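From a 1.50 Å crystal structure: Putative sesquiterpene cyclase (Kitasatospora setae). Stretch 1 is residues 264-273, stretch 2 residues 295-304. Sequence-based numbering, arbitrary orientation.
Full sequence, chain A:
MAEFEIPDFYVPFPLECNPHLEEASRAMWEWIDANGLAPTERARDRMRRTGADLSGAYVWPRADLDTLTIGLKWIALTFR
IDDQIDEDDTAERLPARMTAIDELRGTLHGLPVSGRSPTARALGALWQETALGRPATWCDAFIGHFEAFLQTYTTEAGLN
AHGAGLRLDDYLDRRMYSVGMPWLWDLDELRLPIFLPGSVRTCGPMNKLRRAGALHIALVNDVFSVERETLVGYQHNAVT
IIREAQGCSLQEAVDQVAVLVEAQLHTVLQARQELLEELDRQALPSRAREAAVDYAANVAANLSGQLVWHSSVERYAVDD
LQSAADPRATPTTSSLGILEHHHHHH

Stretch 1 264-273: QLHTVLQARQ
Stretch 2 295-304: YAANVAANLS

The most unusual feature of this contact is an arginine laid across a stripe of alanines without a single hydrogen bond between the two stretches. R272 (chi1 to chi3 m, t, p; chi4 -174°) points its CA-to-CB bond toward the partner helix and extends its guanidinium over the backbone there. One face of that planar group covers A296 O, 4.1 Å from R272 NE, and A297 CA, 3.7 Å from R272 NH2. R272 NH1 lies 3.5 Å from A300 CB, approached obliquely. Alanine suits these positions because a lone methyl lets the flat, delocalised cation settle close to the helix surface; the carbonyl oxygen, partly negative, lies over the cation's face without a hydrogen bond to it, and A296 O already accepts the backbone bond from A300 N (3.0 Å).

Both stretches are helical throughout, with phi near -60° and psi near -40°, and each helix continues beyond both ends of its stretch. They run nearly antiparallel, at 170°, their axes approaching to 11.0 Å. The register pairs L265 with L303, V268 with A300 and R272 with A296, at CA–CA distances of 8.4, 7.3 and 6.9 Å, so the backbones draw together toward the alanine end. Typical i to i+4 bonds hold the first helix, such as V268 N to Q264 O at 2.8 Å; the second has the same pattern from V299 N to N302 N, before L303 N takes A300 O, three residues back, at 3.0 Å.

At the other end the contact is apolar. L303 (m, p) directs its CA-to-CB bond toward the first helix, and its CD2 lies 4.2 Å from both L265 CD1 and V268 CG2. L265 (t, p) starts sideways, yet its end comes nearer; V268 (chi1 t) points toward the partner directly. The branched leucines span the wider backbone gap. Together the stretches bury a modest 283 Å².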

# COMPACT_ATOMS: atom_id res chain seq x y z
N GLN A 264 -14.52 -8.58 0.37
CA GLN A 264 -13.45 -7.96 1.13
C GLN A 264 -13.97 -6.95 2.15
O GLN A 264 -13.45 -6.90 3.28
CB GLN A 264 -12.35 -7.31 0.26
CG GLN A 264 -11.71 -8.20 -0.79
CD GLN A 264 -11.30 -9.52 -0.20
OE1 GLN A 264 -10.56 -9.59 0.79
NE2 GLN A 264 -11.82 -10.59 -0.78
N LEU A 265 -14.94 -6.14 1.73
CA LEU A 265 -15.59 -5.19 2.62
C LEU A 265 -16.16 -5.86 3.85
O LEU A 265 -15.93 -5.40 4.99
CB LEU A 265 -16.66 -4.36 1.93
CG LEU A 265 -17.44 -3.46 2.89
CD1 LEU A 265 -16.56 -2.44 3.60
CD2 LEU A 265 -18.56 -2.82 2.06
N HIS A 266 -16.92 -6.93 3.64
CA HIS A 266 -17.53 -7.62 4.77
C HIS A 266 -16.50 -8.30 5.66
O HIS A 266 -16.65 -8.33 6.87
CB HIS A 266 -18.64 -8.53 4.29
CG HIS A 266 -19.85 -7.76 3.84
ND1 HIS A 266 -20.75 -7.22 4.74
CD2 HIS A 266 -20.25 -7.35 2.62
CE1 HIS A 266 -21.68 -6.56 4.08
NE2 HIS A 266 -21.40 -6.62 2.79
N THR A 267 -15.37 -8.74 5.06
CA THR A 267 -14.25 -9.25 5.82
C THR A 267 -13.57 -8.15 6.67
O THR A 267 -13.16 -8.41 7.82
CB THR A 267 -13.24 -9.94 4.87
OG1 THR A 267 -13.90 -11.00 4.15
CG2 THR A 267 -12.11 -10.54 5.62
N VAL A 268 -13.45 -6.94 6.12
CA VAL A 268 -12.95 -5.80 6.90
C VAL A 268 -13.85 -5.53 8.11
O VAL A 268 -13.35 -5.36 9.23
CB VAL A 268 -12.77 -4.52 6.04
CG1 VAL A 268 -12.63 -3.27 6.91
CG2 VAL A 268 -11.54 -4.73 5.14
N LEU A 269 -15.16 -5.51 7.87
CA LEU A 269 -16.16 -5.21 8.93
C LEU A 269 -16.06 -6.25 10.04
O LEU A 269 -15.97 -5.92 11.24
CB LEU A 269 -17.56 -5.12 8.34
CG LEU A 269 -17.86 -3.87 7.51
CD1 LEU A 269 -19.14 -4.03 6.69
CD2 LEU A 269 -17.92 -2.63 8.39
N GLN A 270 -16.01 -7.51 9.63
CA GLN A 270 -15.87 -8.62 10.58
C GLN A 270 -14.56 -8.56 11.35
O GLN A 270 -14.55 -8.73 12.56
CB GLN A 270 -15.96 -9.97 9.85
CG GLN A 270 -16.08 -11.17 10.80
CD GLN A 270 -16.06 -12.54 10.10
OE1 GLN A 270 -16.24 -12.64 8.89
NE2 GLN A 270 -15.83 -13.59 10.88
N ALA A 271 -13.44 -8.32 10.65
CA ALA A 271 -12.14 -8.31 11.29
C ALA A 271 -12.02 -7.21 12.35
O ALA A 271 -11.28 -7.35 13.34
CB ALA A 271 -11.02 -8.14 10.28
N ARG A 272 -12.63 -6.06 12.07
CA ARG A 272 -12.62 -4.96 13.05
C ARG A 272 -13.28 -5.37 14.36
O ARG A 272 -12.76 -5.09 15.43
CB ARG A 272 -13.27 -3.71 12.50
CG ARG A 272 -12.38 -3.03 11.46
CD ARG A 272 -12.99 -1.71 10.99
NE ARG A 272 -12.83 -0.68 12.02
CZ ARG A 272 -13.35 0.55 11.95
NH1 ARG A 272 -14.11 0.92 10.92
NH2 ARG A 272 -13.12 1.40 12.93
N GLN A 273 -14.40 -6.08 14.25
CA GLN A 273 -15.09 -6.58 15.44
C GLN A 273 -14.23 -7.58 16.18
O GLN A 273 -14.11 -7.55 17.41
CB GLN A 273 -16.44 -7.19 15.05
CG GLN A 273 -17.46 -6.12 14.67
CD GLN A 273 -17.46 -4.92 15.63
OE1 GLN A 273 -17.85 -5.05 16.80
NE2 GLN A 273 -17.02 -3.75 15.15
N TYR A 295 -5.43 2.74 14.47
CA TYR A 295 -4.80 2.14 13.28
C TYR A 295 -5.83 1.42 12.42
O TYR A 295 -5.87 1.60 11.22
CB TYR A 295 -3.73 1.17 13.74
CG TYR A 295 -2.99 0.37 12.72
CD1 TYR A 295 -1.81 0.83 12.20
CD2 TYR A 295 -3.42 -0.86 12.32
CE1 TYR A 295 -1.05 0.05 11.34
CE2 TYR A 295 -2.73 -1.64 11.40
CZ TYR A 295 -1.53 -1.16 10.91
OH TYR A 295 -0.82 -2.00 10.10
N ALA A 296 -6.68 0.61 13.03
CA ALA A 296 -7.70 -0.12 12.27
C ALA A 296 -8.76 0.79 11.64
O ALA A 296 -9.23 0.56 10.51
CB ALA A 296 -8.39 -1.12 13.18
N ALA A 297 -9.13 1.87 12.32
CA ALA A 297 -10.00 2.88 11.69
C ALA A 297 -9.39 3.54 10.50
O ALA A 297 -10.09 3.91 9.53
CB ALA A 297 -10.45 3.95 12.71
N ASN A 298 -8.06 3.70 10.51
CA ASN A 298 -7.37 4.28 9.36
C ASN A 298 -7.36 3.31 8.16
O ASN A 298 -7.49 3.72 7.00
CB ASN A 298 -5.92 4.66 9.74
CG ASN A 298 -5.26 5.45 8.67
OD1 ASN A 298 -4.35 4.95 7.94
ND2 ASN A 298 -5.73 6.63 8.50
N VAL A 299 -7.15 2.04 8.45
CA VAL A 299 -7.21 1.01 7.42
C VAL A 299 -8.60 1.09 6.76
O VAL A 299 -8.72 1.23 5.52
CB VAL A 299 -6.94 -0.41 7.94
CG1 VAL A 299 -7.27 -1.46 6.88
CG2 VAL A 299 -5.52 -0.54 8.46
N ALA A 300 -9.66 1.12 7.58
CA ALA A 300 -11.01 1.26 7.04
C ALA A 300 -11.25 2.55 6.22
O ALA A 300 -11.81 2.50 5.14
CB ALA A 300 -12.01 1.15 8.16
N ALA A 301 -10.79 3.70 6.74
CA ALA A 301 -10.87 4.97 6.03
C ALA A 301 -10.30 4.84 4.67
O ALA A 301 -10.80 5.42 3.75
CB ALA A 301 -10.14 6.07 6.80
N ASN A 302 -9.17 4.12 4.54
CA ASN A 302 -8.52 4.01 3.23
C ASN A 302 -9.40 3.33 2.17
O ASN A 302 -9.21 3.60 0.97
CB ASN A 302 -7.19 3.25 3.37
CG ASN A 302 -6.05 4.15 3.64
OD1 ASN A 302 -5.78 4.56 4.82
ND2 ASN A 302 -5.38 4.52 2.59
N LEU A 303 -10.31 2.46 2.58
CA LEU A 303 -11.23 1.90 1.54
C LEU A 303 -12.07 3.02 0.86
O LEU A 303 -12.22 3.03 -0.36
CB LEU A 303 -12.12 0.83 2.13
CG LEU A 303 -11.51 -0.57 2.28
CD1 LEU A 303 -10.36 -0.69 3.26
CD2 LEU A 303 -12.62 -1.57 2.62
N SER A 304 -12.51 4.00 1.63
CA SER A 304 -13.22 5.17 1.06
C SER A 304 -12.28 6.10 0.35
O SER A 304 -12.55 6.51 -0.77
CB SER A 304 -13.95 5.94 2.17
OG SER A 304 -15.05 5.18 2.60